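Local coordinates for protein FAD synthase (Thermoplasma volcanium GSS1, PDB 3GLV) that probably transfers the AMP portion of ATP to FMN to make the coenzyme FAD, releasing diphosphate, and works as a homodimer that needs a divalent metal cation, at residues G9-I13 with K47-F51; L22-K26 with L63-D67; G75-K79 with L102-I106; E99-Q103 with K114-I118. All coordinates share one frame; numbering follows the deposited sequence.

Interaction 1: residues G9-I13 with K47-F51. With SO4 (sulfate ion), chain C.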
loop_
_atom_site.group_PDB
_atom_site.type_symbol
_atom_site.label_atom_id
_atom_site.label_comp_id
_atom_site.label_asym_id
_atom_site.label_seq_id
_atom_site.Cartn_x
_atom_site.Cartn_y
_atom_site.Cartn_z
ATOM N N GLY A 9 -6.304 9.618 -9.274
ATOM C CA GLY A 9 -7.213 8.449 -9.165
ATOM C C GLY A 9 -8.028 8.561 -7.892
ATOM O O GLY A 9 -7.820 9.497 -7.090
ATOM N N VAL A 10 -8.964 7.627 -7.739
ATOM C CA VAL A 10 -9.743 7.461 -6.546
ATOM C C VAL A 10 -8.994 6.617 -5.539
ATOM O O VAL A 10 -8.971 6.971 -4.396
ATOM C CB VAL A 10 -11.138 6.836 -6.885
ATOM C CG1 VAL A 10 -11.907 6.588 -5.653
ATOM C CG2 VAL A 10 -11.986 7.776 -7.907
ATOM N N PHE A 11 -8.410 5.490 -5.981
ATOM C CA PHE A 11 -7.674 4.547 -5.129
ATOM C C PHE A 11 -8.522 4.068 -3.963
ATOM O O PHE A 11 -8.121 4.172 -2.815
ATOM C CB PHE A 11 -6.342 5.178 -4.623
ATOM C CG PHE A 11 -5.477 5.736 -5.754
ATOM C CD1 PHE A 11 -4.835 4.863 -6.640
ATOM C CD2 PHE A 11 -5.370 7.125 -5.975
ATOM C CE1 PHE A 11 -4.074 5.358 -7.710
ATOM C CE2 PHE A 11 -4.622 7.632 -7.039
ATOM C CZ PHE A 11 -3.981 6.730 -7.913
ATOM N N ASP A 12 -9.716 3.580 -4.263
ATOM C CA ASP A 12 -10.638 3.152 -3.202
ATOM C C ASP A 12 -10.126 1.869 -2.524
ATOM O O ASP A 12 -9.766 1.876 -1.322
ATOM C CB ASP A 12 -12.051 2.980 -3.752
ATOM C CG ASP A 12 -13.083 2.811 -2.680
ATOM O OD1 ASP A 12 -12.894 3.295 -1.516
ATOM O OD2 ASP A 12 -14.135 2.215 -3.044
ATOM N N ILE A 13 -10.069 0.796 -3.284
ATOM C CA ILE A 13 -9.494 -0.455 -2.795
ATOM C C ILE A 13 -8.192 -0.657 -3.522
ATOM O O ILE A 13 -8.220 -0.851 -4.759
ATOM C CB ILE A 13 -10.390 -1.663 -3.071
ATOM C CG1 ILE A 13 -11.774 -1.470 -2.467
ATOM C CG2 ILE A 13 -9.730 -3.015 -2.532
ATOM C CD1 ILE A 13 -11.709 -1.236 -0.989
ATOM N N LYS A 47 -18.858 6.798 -9.235
ATOM C CA LYS A 47 -18.179 5.716 -8.554
ATOM C C LYS A 47 -18.124 6.034 -7.073
ATOM O O LYS A 47 -17.199 6.698 -6.621
ATOM C CB LYS A 47 -16.764 5.520 -9.117
ATOM C CG LYS A 47 -16.643 5.880 -10.614
ATOM C CD LYS A 47 -15.263 5.485 -11.176
ATOM C CE LYS A 47 -14.130 6.387 -10.682
ATOM N NZ LYS A 47 -12.846 5.581 -10.556
ATOM N N ILE A 48 -19.123 5.568 -6.333
ATOM C CA ILE A 48 -19.183 5.773 -4.899
ATOM C C ILE A 48 -18.033 4.982 -4.249
ATOM O O ILE A 48 -17.970 3.778 -4.390
ATOM C CB ILE A 48 -20.551 5.310 -4.349
ATOM C CG1 ILE A 48 -21.654 6.274 -4.836
ATOM C CG2 ILE A 48 -20.546 5.210 -2.822
ATOM C CD1 ILE A 48 -23.119 5.822 -4.526
ATOM N N PRO A 49 -17.104 5.651 -3.562
ATOM C CA PRO A 49 -16.068 4.815 -2.913
ATOM C C PRO A 49 -16.496 4.372 -1.497
ATOM O O PRO A 49 -17.196 5.106 -0.812
ATOM C CB PRO A 49 -14.860 5.730 -2.847
ATOM C CG PRO A 49 -15.437 7.160 -3.014
ATOM C CD PRO A 49 -16.799 7.086 -3.539
ATOM N N ILE A 50 -16.073 3.191 -1.072
ATOM C CA ILE A 50 -16.414 2.654 0.244
ATOM C C ILE A 50 -15.528 3.238 1.381
ATOM O O ILE A 50 -15.934 3.295 2.562
ATOM C CB ILE A 50 -16.326 1.076 0.141
ATOM C CG1 ILE A 50 -17.132 0.414 1.224
ATOM C CG2 ILE A 50 -14.910 0.592 0.101
ATOM C CD1 ILE A 50 -17.152 -1.079 1.075
ATOM N N PHE A 51 -14.314 3.661 1.025
ATOM C CA PHE A 51 -13.428 4.354 1.972
ATOM C C PHE A 51 -13.524 5.870 1.772
ATOM O O PHE A 51 -13.552 6.351 0.635
ATOM C CB PHE A 51 -11.985 3.887 1.760
ATOM C CG PHE A 51 -11.675 2.555 2.377
ATOM C CD1 PHE A 51 -11.499 2.449 3.761
ATOM C CD2 PHE A 51 -11.447 1.438 1.590
ATOM C CE1 PHE A 51 -11.177 1.263 4.350
ATOM C CE2 PHE A 51 -11.119 0.212 2.155
ATOM C CZ PHE A 51 -11.001 0.109 3.571
HETATM S S SO4 C . -8.972 4.713 -9.859
HETATM O O1 SO4 C . -10.287 4.145 -10.200
HETATM O O2 SO4 C . -9.077 6.165 -9.996
HETATM O O3 SO4 C . -8.680 4.458 -8.430
HETATM O O4 SO4 C . -8.088 4.118 -10.866
#
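The carboxylate of Asp12 is gripped by two successive backbone amides of the 47-51 loop. Phe51 N bonds Asp12 OD1 at 2.9 Å, nearly straight (164°) and on its syn lone pair; Ile50 N bonds Asp12 OD2 at 2.9 Å, also from the syn side but tilted 20° out of the carboxylate plane. Each oxygen is thus met on its syn side by a separate amide, which restrains rotation of the group. In this Rossmann-like nucleotidyltransferase fold the pair ties the loop after strand 4-9, which leads into the His15-Leu16-Gly17-His18 signature at the start of helix 16-26, to the loop before helix 53-60. With CG anti to the backbone N (chi1 -169°), Asp12 extends across Pro49 at about a right angle, Asp12 OD1 lying 3.4 Å from Pro49 CB. The 9-13 loop holds a sulfate, probably from the crystallisation liquor. Val10 N donates to its O2 and Phe11 N to its O3, each at 2.7 Å, while a weaker bond joins Val10 N to O3; that oxygen also lies over one face of the Phe11 ring. From the other segment Lys47 NZ stands 3.0 Å from sulfate O1, brushing Val10 CG2, and His18 adds a further bond from NE2. Val10 and Phe11 are inferred ATP-binding residues, so the anion is consistent with a phosphate position. Ile13 packs on Ile13 of the second subunit, and its CD1 methyl meets the edge of the Phe51 ring in plane, 3.5 Å from Phe51 CE2.

Interaction 2: residues L22-K26 with L63-D67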
loop_
_atom_site.group_PDB
_atom_site.type_symbol
_atom_site.label_atom_id
_atom_site.label_comp_id
_atom_site.label_asym_id
_atom_site.label_seq_id
_atom_site.Cartn_x
_atom_site.Cartn_y
_atom_site.Cartn_z
ATOM N N LEU A 22 1.197 3.761 -10.455
ATOM C CA LEU A 22 2.030 4.576 -9.619
ATOM C C LEU A 22 3.533 4.288 -9.814
ATOM O O LEU A 22 4.283 5.175 -10.030
ATOM C CB LEU A 22 1.611 4.444 -8.164
ATOM C CG LEU A 22 0.197 4.898 -7.828
ATOM C CD1 LEU A 22 -0.107 4.838 -6.349
ATOM C CD2 LEU A 22 -0.021 6.279 -8.352
ATOM N N LYS A 23 3.935 3.034 -9.772
ATOM C CA LYS A 23 5.320 2.650 -9.924
ATOM C C LYS A 23 5.899 3.075 -11.243
ATOM O O LYS A 23 7.061 3.564 -11.297
ATOM C CB LYS A 23 5.509 1.167 -9.697
ATOM C CG LYS A 23 6.911 0.703 -9.826
ATOM C CD LYS A 23 7.097 -0.818 -9.435
ATOM C CE LYS A 23 6.868 -1.076 -7.928
ATOM N NZ LYS A 23 7.317 -2.473 -7.662
ATOM N N GLU A 24 5.131 2.904 -12.319
ATOM C CA GLU A 24 5.652 3.278 -13.638
ATOM C C GLU A 24 5.689 4.814 -13.734
ATOM O O GLU A 24 6.583 5.349 -14.336
ATOM C CB GLU A 24 4.837 2.674 -14.765
ATOM C CG GLU A 24 4.910 1.156 -14.849
ATOM C CD GLU A 24 6.329 0.642 -15.000
ATOM O OE1 GLU A 24 6.931 0.855 -16.058
ATOM O OE2 GLU A 24 6.837 0.026 -14.058
ATOM N N SER A 25 4.743 5.515 -13.075
ATOM C CA SER A 25 4.767 6.948 -13.102
ATOM C C SER A 25 6.036 7.433 -12.414
ATOM O O SER A 25 6.680 8.332 -12.915
ATOM C CB SER A 25 3.520 7.568 -12.482
ATOM O OG SER A 25 2.342 7.179 -13.193
ATOM N N LYS A 26 6.386 6.838 -11.261
ATOM C CA LYS A 26 7.560 7.257 -10.493
ATOM C C LYS A 26 8.827 7.098 -11.322
ATOM O O LYS A 26 9.718 7.943 -11.298
ATOM C CB LYS A 26 7.658 6.494 -9.199
ATOM C CG LYS A 26 8.936 6.765 -8.355
ATOM C CD LYS A 26 9.117 8.212 -7.958
ATOM C CE LYS A 26 10.305 8.382 -6.993
ATOM N NZ LYS A 26 9.908 8.454 -5.597
ATOM N N LEU A 63 2.725 4.270 0.412
ATOM C CA LEU A 63 3.459 3.538 -0.620
ATOM C C LEU A 63 4.856 4.052 -0.888
ATOM O O LEU A 63 5.087 5.269 -1.037
ATOM C CB LEU A 63 2.704 3.533 -1.935
ATOM C CG LEU A 63 1.307 2.911 -1.851
ATOM C CD1 LEU A 63 0.559 3.237 -3.137
ATOM C CD2 LEU A 63 1.420 1.410 -1.561
ATOM N N LYS A 64 5.802 3.116 -0.993
ATOM C CA LYS A 64 7.211 3.477 -1.211
ATOM C C LYS A 64 7.346 4.492 -2.335
ATOM O O LYS A 64 8.056 5.457 -2.186
ATOM C CB LYS A 64 8.068 2.228 -1.571
ATOM C CG LYS A 64 8.357 1.287 -0.366
ATOM C CD LYS A 64 9.241 0.051 -0.759
ATOM C CE LYS A 64 9.357 -1.010 0.376
ATOM N NZ LYS A 64 9.451 -0.432 1.823
ATOM N N VAL A 65 6.634 4.268 -3.443
ATOM C CA VAL A 65 6.868 5.053 -4.639
ATOM C C VAL A 65 6.224 6.441 -4.600
ATOM O O VAL A 65 6.538 7.267 -5.456
ATOM C CB VAL A 65 6.430 4.291 -5.930
ATOM C CG1 VAL A 65 7.174 2.961 -6.033
ATOM C CG2 VAL A 65 4.937 4.112 -6.012
ATOM N N VAL A 66 5.395 6.731 -3.583
ATOM C CA VAL A 66 4.706 7.978 -3.508
ATOM C C VAL A 66 5.455 8.977 -2.626
ATOM O O VAL A 66 5.613 8.786 -1.388
ATOM C CB VAL A 66 3.214 7.824 -3.004
ATOM C CG1 VAL A 66 2.533 9.171 -2.900
ATOM C CG2 VAL A 66 2.422 6.882 -3.886
ATOM N N ASP A 67 5.848 10.094 -3.234
ATOM C CA ASP A 67 6.529 11.136 -2.446
ATOM C C ASP A 67 5.539 12.026 -1.729
ATOM O O ASP A 67 5.733 12.301 -0.549
ATOM C CB ASP A 67 7.477 11.902 -3.318
ATOM C CG ASP A 67 8.550 11.000 -3.865
ATOM O OD1 ASP A 67 9.291 10.464 -3.019
ATOM O OD2 ASP A 67 8.580 10.728 -5.082
HETATM O O HOH W 1 11.996 9.494 -4.509
#
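Lys26 leaves its helix with CG anti to the backbone N (chi1 175°), then bends at the second torsion (59°) and again at the fourth, while Asp67 turns CG anti to its own carbonyl carbon (-62°). The two side chains thus meet at about a right angle. Lys26 NZ forms a salt bridge with Asp67 OD2 at 2.7 Å, and OD2 accepts through its syn lone pair. A water accepts from the same NZ and donates to Asp67 OD1, completing a small ring with NZ and the carboxylate, whose OD2 has a second donor in Leu32 N. Lys26 CD runs past a carbonyl, 3.7 Å from Val65 O. This joins helix 16-26 of the Rossmann-like fold to the type I turn Leu63-Val66, closed by Val66 N on Leu63 O at 3.0 Å, that leads from helix 53-60 into strand 68-71, outermost in the sheet of this chain. Deeper in, the Leu22 side chain crosses that of Leu63 at about a right angle, CD1 of Leu22 lying 3.7 Å from CD1 of Leu63 and 4.1 Å from Val66 CG2. The turn faces the dimer partner: Lys64 NZ binds Leu63 O and Val66 O of the second subunit, and Lys23 NZ pairs with Glu62 of that subunit. Between the leucine contact and the salt bridge, Val65 turns CG2 to the helix, 4.0 Å from both Leu22 CB and Lys23 N.

Interaction 3: residues G75-K79 with L102-I106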
loop_
_atom_site.group_PDB
_atom_site.type_symbol
_atom_site.label_atom_id
_atom_site.label_comp_id
_atom_site.label_asym_id
_atom_site.label_seq_id
_atom_site.Cartn_x
_atom_site.Cartn_y
_atom_site.Cartn_z
ATOM N N GLY A 75 -14.012 20.012 -8.697
ATOM C CA GLY A 75 -14.529 19.846 -10.036
ATOM C C GLY A 75 -13.803 20.744 -10.996
ATOM O O GLY A 75 -14.402 21.398 -11.818
ATOM N N ASP A 76 -12.487 20.749 -10.882
ATOM C CA ASP A 76 -11.644 21.768 -11.498
ATOM C C ASP A 76 -10.213 21.240 -11.561
ATOM O O ASP A 76 -9.376 21.512 -10.667
ATOM C CB ASP A 76 -11.699 23.033 -10.646
ATOM C CG ASP A 76 -10.864 24.174 -11.227
ATOM O OD1 ASP A 76 -10.397 24.044 -12.399
ATOM O OD2 ASP A 76 -10.687 25.188 -10.499
ATOM N N MET A 77 -9.935 20.457 -12.598
ATOM C CA MET A 77 -8.646 19.768 -12.704
ATOM C C MET A 77 -7.489 20.748 -12.976
ATOM O O MET A 77 -6.382 20.643 -12.391
ATOM C CB MET A 77 -8.735 18.746 -13.830
ATOM C CG MET A 77 -7.409 18.099 -14.225
ATOM S SD MET A 77 -7.661 17.161 -15.752
ATOM C CE MET A 77 -7.787 18.508 -16.969
ATOM N N MET A 78 -7.752 21.715 -13.855
ATOM C CA MET A 78 -6.713 22.660 -14.205
ATOM C C MET A 78 -6.283 23.441 -12.980
ATOM O O MET A 78 -5.139 23.779 -12.884
ATOM C CB MET A 78 -7.126 23.595 -15.368
ATOM C CG MET A 78 -6.851 22.975 -16.796
ATOM S SD MET A 78 -5.160 22.273 -17.157
ATOM C CE MET A 78 -4.100 23.659 -16.666
ATOM N N LYS A 79 -7.178 23.705 -12.031
ATOM C CA LYS A 79 -6.737 24.332 -10.785
ATOM C C LYS A 79 -5.705 23.476 -10.026
ATOM O O LYS A 79 -4.732 24.010 -9.488
ATOM C CB LYS A 79 -7.889 24.630 -9.884
ATOM C CG LYS A 79 -7.480 25.327 -8.579
ATOM C CD LYS A 79 -8.715 25.962 -7.947
ATOM C CE LYS A 79 -8.419 26.642 -6.623
ATOM N NZ LYS A 79 -9.719 27.066 -5.968
ATOM N N LEU A 102 -6.732 16.821 -22.578
ATOM C CA LEU A 102 -5.788 17.512 -21.696
ATOM C C LEU A 102 -4.719 18.254 -22.526
ATOM O O LEU A 102 -4.312 19.372 -22.185
ATOM C CB LEU A 102 -5.142 16.541 -20.725
ATOM C CG LEU A 102 -4.161 17.164 -19.720
ATOM C CD1 LEU A 102 -4.852 18.222 -18.818
ATOM C CD2 LEU A 102 -3.459 16.061 -18.886
ATOM N N GLN A 103 -4.294 17.625 -23.620
ATOM C CA GLN A 103 -3.325 18.219 -24.487
ATOM C C GLN A 103 -3.840 19.534 -25.091
ATOM O O GLN A 103 -3.092 20.504 -25.126
ATOM C CB GLN A 103 -2.912 17.255 -25.592
ATOM C CG GLN A 103 -1.777 17.769 -26.399
ATOM C CD GLN A 103 -0.487 17.860 -25.598
ATOM O OE1 GLN A 103 -0.046 16.878 -25.012
ATOM N NE2 GLN A 103 0.123 19.050 -25.574
ATOM N N SER A 104 -5.097 19.582 -25.544
ATOM C CA SER A 104 -5.661 20.847 -26.085
ATOM C C SER A 104 -5.668 21.943 -25.040
ATOM O O SER A 104 -5.391 23.082 -25.366
ATOM C CB SER A 104 -7.112 20.711 -26.569
ATOM O OG SER A 104 -7.201 19.772 -27.635
ATOM N N LYS A 105 -6.017 21.596 -23.796
ATOM C CA LYS A 105 -5.987 22.592 -22.709
ATOM C C LYS A 105 -4.580 23.188 -22.500
ATOM O O LYS A 105 -4.412 24.412 -22.472
ATOM C CB LYS A 105 -6.489 21.987 -21.408
ATOM C CG LYS A 105 -8.005 21.692 -21.426
ATOM C CD LYS A 105 -8.548 21.387 -19.972
ATOM C CE LYS A 105 -10.061 21.002 -19.974
ATOM N NZ LYS A 105 -10.305 19.698 -20.602
ATOM N N ILE A 106 -3.591 22.293 -22.425
ATOM C CA ILE A 106 -2.182 22.643 -22.291
ATOM C C ILE A 106 -1.748 23.569 -23.394
ATOM O O ILE A 106 -1.155 24.611 -23.122
ATOM C CB ILE A 106 -1.236 21.362 -22.309
ATOM C CG1 ILE A 106 -1.391 20.523 -21.069
ATOM C CG2 ILE A 106 0.273 21.712 -22.423
ATOM C CD1 ILE A 106 -1.941 21.283 -19.958
#
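The first turn of helix 77-84 faces helix 96-109 with the backbones well separated, the closest CA atoms being those of Met78 and Lys105 at 8.5 Å, so the gap is bridged by long side chains. Met77 runs straight through its first two torsions, with CG anti to the backbone N (170°), and turns only at the third, which delivers the methyl CE to Leu102. There Met77 CE lies 3.5 Å from Leu102 CD1, tighter than ordinary carbon packing, the two side chains meeting at a slant. Met78 takes a different course. Bent at both the second and third torsions, it curls its thioether so that SD sits 4.4 Å from Leu102 CD1 and 4.4 Å from Ile106 CD1, a looser touch. Its CG meets the aliphatic part of Lys105, 3.9 Å from CD, the two side chains sliding past each other in opposite directions. CD of Lys105 also lies 4.2 Å from Met77 CE. The helix start that presents the methionines is N-capped by Asp76, whose OD1 accepts from Lys79 N at 3.3 Å, the donor standing 65° out of the carboxylate plane. Ile111 extends the apolar patch, touching both Met78 and Ile106. Contacts of this sort are plain helix-helix packing between neighbouring connections of a Rossmann-like sheet, here the helices that come before and after strand 88-91, away from the nucleotide site.

Interaction 4: residues E99-Q103 with K114-I118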
loop_
_atom_site.group_PDB
_atom_site.type_symbol
_atom_site.label_atom_id
_atom_site.label_comp_id
_atom_site.label_asym_id
_atom_site.label_seq_id
_atom_site.Cartn_x
_atom_site.Cartn_y
_atom_site.Cartn_z
ATOM N N GLU A 99 -6.318 12.027 -22.878
ATOM C CA GLU A 99 -5.003 12.528 -23.265
ATOM C C GLU A 99 -5.111 13.690 -24.249
ATOM O O GLU A 99 -4.505 14.733 -24.028
ATOM C CB GLU A 99 -4.106 11.407 -23.814
ATOM C CG GLU A 99 -2.821 11.857 -24.506
ATOM C CD GLU A 99 -1.960 10.657 -24.896
ATOM O OE1 GLU A 99 -2.470 9.666 -25.429
ATOM O OE2 GLU A 99 -0.755 10.670 -24.638
ATOM N N ALA A 100 -5.879 13.488 -25.318
ATOM C CA ALA A 100 -6.084 14.510 -26.339
ATOM C C ALA A 100 -6.750 15.758 -25.748
ATOM O O ALA A 100 -6.362 16.886 -26.051
ATOM C CB ALA A 100 -6.921 13.946 -27.485
ATOM N N GLU A 101 -7.737 15.555 -24.895
ATOM C CA GLU A 101 -8.463 16.673 -24.277
ATOM C C GLU A 101 -7.548 17.506 -23.382
ATOM O O GLU A 101 -7.595 18.714 -23.406
ATOM C CB GLU A 101 -9.560 16.106 -23.402
ATOM C CG GLU A 101 -10.706 17.011 -23.073
ATOM C CD GLU A 101 -12.005 16.182 -22.921
ATOM O OE1 GLU A 101 -11.943 15.044 -22.386
ATOM O OE2 GLU A 101 -13.079 16.646 -23.357
ATOM N N LEU A 102 -6.732 16.821 -22.578
ATOM C CA LEU A 102 -5.788 17.512 -21.696
ATOM C C LEU A 102 -4.719 18.254 -22.526
ATOM O O LEU A 102 -4.312 19.372 -22.185
ATOM C CB LEU A 102 -5.142 16.541 -20.725
ATOM C CG LEU A 102 -4.161 17.164 -19.720
ATOM C CD1 LEU A 102 -4.852 18.222 -18.818
ATOM C CD2 LEU A 102 -3.459 16.061 -18.886
ATOM N N GLN A 103 -4.294 17.625 -23.620
ATOM C CA GLN A 103 -3.325 18.219 -24.487
ATOM C C GLN A 103 -3.840 19.534 -25.091
ATOM O O GLN A 103 -3.092 20.504 -25.126
ATOM C CB GLN A 103 -2.912 17.255 -25.592
ATOM C CG GLN A 103 -1.777 17.769 -26.399
ATOM C CD GLN A 103 -0.487 17.860 -25.598
ATOM O OE1 GLN A 103 -0.046 16.878 -25.012
ATOM N NE2 GLN A 103 0.123 19.050 -25.574
ATOM N N LYS A 114 4.148 17.715 -19.904
ATOM C CA LYS A 114 4.152 16.587 -20.841
ATOM C C LYS A 114 3.129 15.567 -20.337
ATOM O O LYS A 114 3.045 15.268 -19.125
ATOM C CB LYS A 114 5.555 15.972 -20.873
ATOM C CG LYS A 114 5.749 14.843 -21.897
ATOM C CD LYS A 114 7.103 14.129 -21.718
ATOM C CE LYS A 114 7.410 13.179 -22.870
ATOM N NZ LYS A 114 8.728 12.587 -22.653
ATOM N N ILE A 115 2.341 15.025 -21.242
ATOM C CA ILE A 115 1.386 13.990 -20.888
ATOM C C ILE A 115 1.973 12.647 -21.308
ATOM O O ILE A 115 2.388 12.493 -22.479
ATOM C CB ILE A 115 0.030 14.163 -21.606
ATOM C CG1 ILE A 115 -0.610 15.534 -21.330
ATOM C CG2 ILE A 115 -0.979 13.133 -21.125
ATOM C CD1 ILE A 115 -1.811 15.762 -22.327
ATOM N N VAL A 116 1.955 11.663 -20.411
ATOM C CA VAL A 116 2.452 10.315 -20.736
ATOM C C VAL A 116 1.437 9.238 -20.384
ATOM O O VAL A 116 0.948 9.174 -19.252
ATOM C CB VAL A 116 3.791 10.071 -20.036
ATOM C CG1 VAL A 116 4.273 8.589 -20.119
ATOM C CG2 VAL A 116 4.850 10.987 -20.641
ATOM N N ARG A 117 1.074 8.391 -21.353
ATOM C CA ARG A 117 0.255 7.229 -21.019
ATOM C C ARG A 117 1.148 6.098 -20.466
ATOM O O ARG A 117 2.190 5.779 -21.050
ATOM C CB ARG A 117 -0.551 6.752 -22.225
ATOM C CG ARG A 117 -1.776 7.610 -22.512
ATOM C CD ARG A 117 -2.647 7.136 -23.728
ATOM N NE ARG A 117 -1.855 6.944 -24.935
ATOM C CZ ARG A 117 -1.416 5.778 -25.413
ATOM N NH1 ARG A 117 -1.711 4.614 -24.841
ATOM N NH2 ARG A 117 -0.667 5.776 -26.507
ATOM N N ILE A 118 0.739 5.509 -19.334
ATOM C CA ILE A 118 1.413 4.353 -18.767
ATOM C C ILE A 118 1.062 3.061 -19.480
ATOM O O ILE A 118 -0.037 2.925 -19.973
ATOM C CB ILE A 118 1.078 4.206 -17.301
ATOM C CG1 ILE A 118 1.507 5.493 -16.583
ATOM C CG2 ILE A 118 1.695 2.879 -16.700
ATOM C CD1 ILE A 118 3.018 5.873 -16.735
HETATM O O HOH W 2 0.936 12.524 -24.677
HETATM O O HOH W 3 2.387 15.832 -23.976
#
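The Arg117 guanidinium takes Glu99 OE1 at its edge, near its own plane, while the carboxylate plane is turned 71° from it. Arg117 NE and Glu99 OE1 are 2.8 Å apart in a salt bridge, but the N-H is bent to 130°, so the hydrogen bond within it is weak. A second bond, from NH1 to Tyr93 O, holds the guanidinium from elsewhere. The other glutamate oxygen, OE2, receives a water that also donates to Ile115 O. A second water bridge reaches the amide N of the same residue: Gln103 OE1 accepts from a water 2.8 Å away, and Ile115 N donates to that water at 2.9 Å, while Gln103 NE2 binds Asn107. The Ile115 side chain presses CD1 onto the helix backbone, 3.3 Å from Glu99 O and 3.4 Å from Gln103 N, the pair joined by a helical hydrogen bond. Leu102 flanks this methyl through CB at 3.8 Å. The axes of helix 99-103 and strand 114-117 run antiparallel (176°), as in a beta-alpha-beta crossover, here 88-91, 96-109, 114-117, with a closest approach of 9.5 Å: Glu99 and Ile115 both touch Leu91, and Leu102 touches Ile89, on the neighbouring strand.

Interactions 3 and 4 share Leu102 and Gln103 on helix 96-109, their centres about 10 Å apart: one packs that helix on helix 77-84, the other on strand 114-117, outermost in this chain's sheet. Interactions 1 and 2 interlock along the chain and meet where Phe11 CZ lies 4.0 Å from Leu22 CD2; both also touch the second subunit. Helix 16-26 links interaction 2 to interaction 4, Glu24 CB standing 3.7 Å from Ile118 CG2. Interaction 1 holds the sulfate. Interaction 4, on the opposite side of the chain's centre from interaction 1, has Arg117 about 7 Å from Asp94 (side chain to side chain), another inferred ATP-binding residue, whereas interaction 3 is remote from the site.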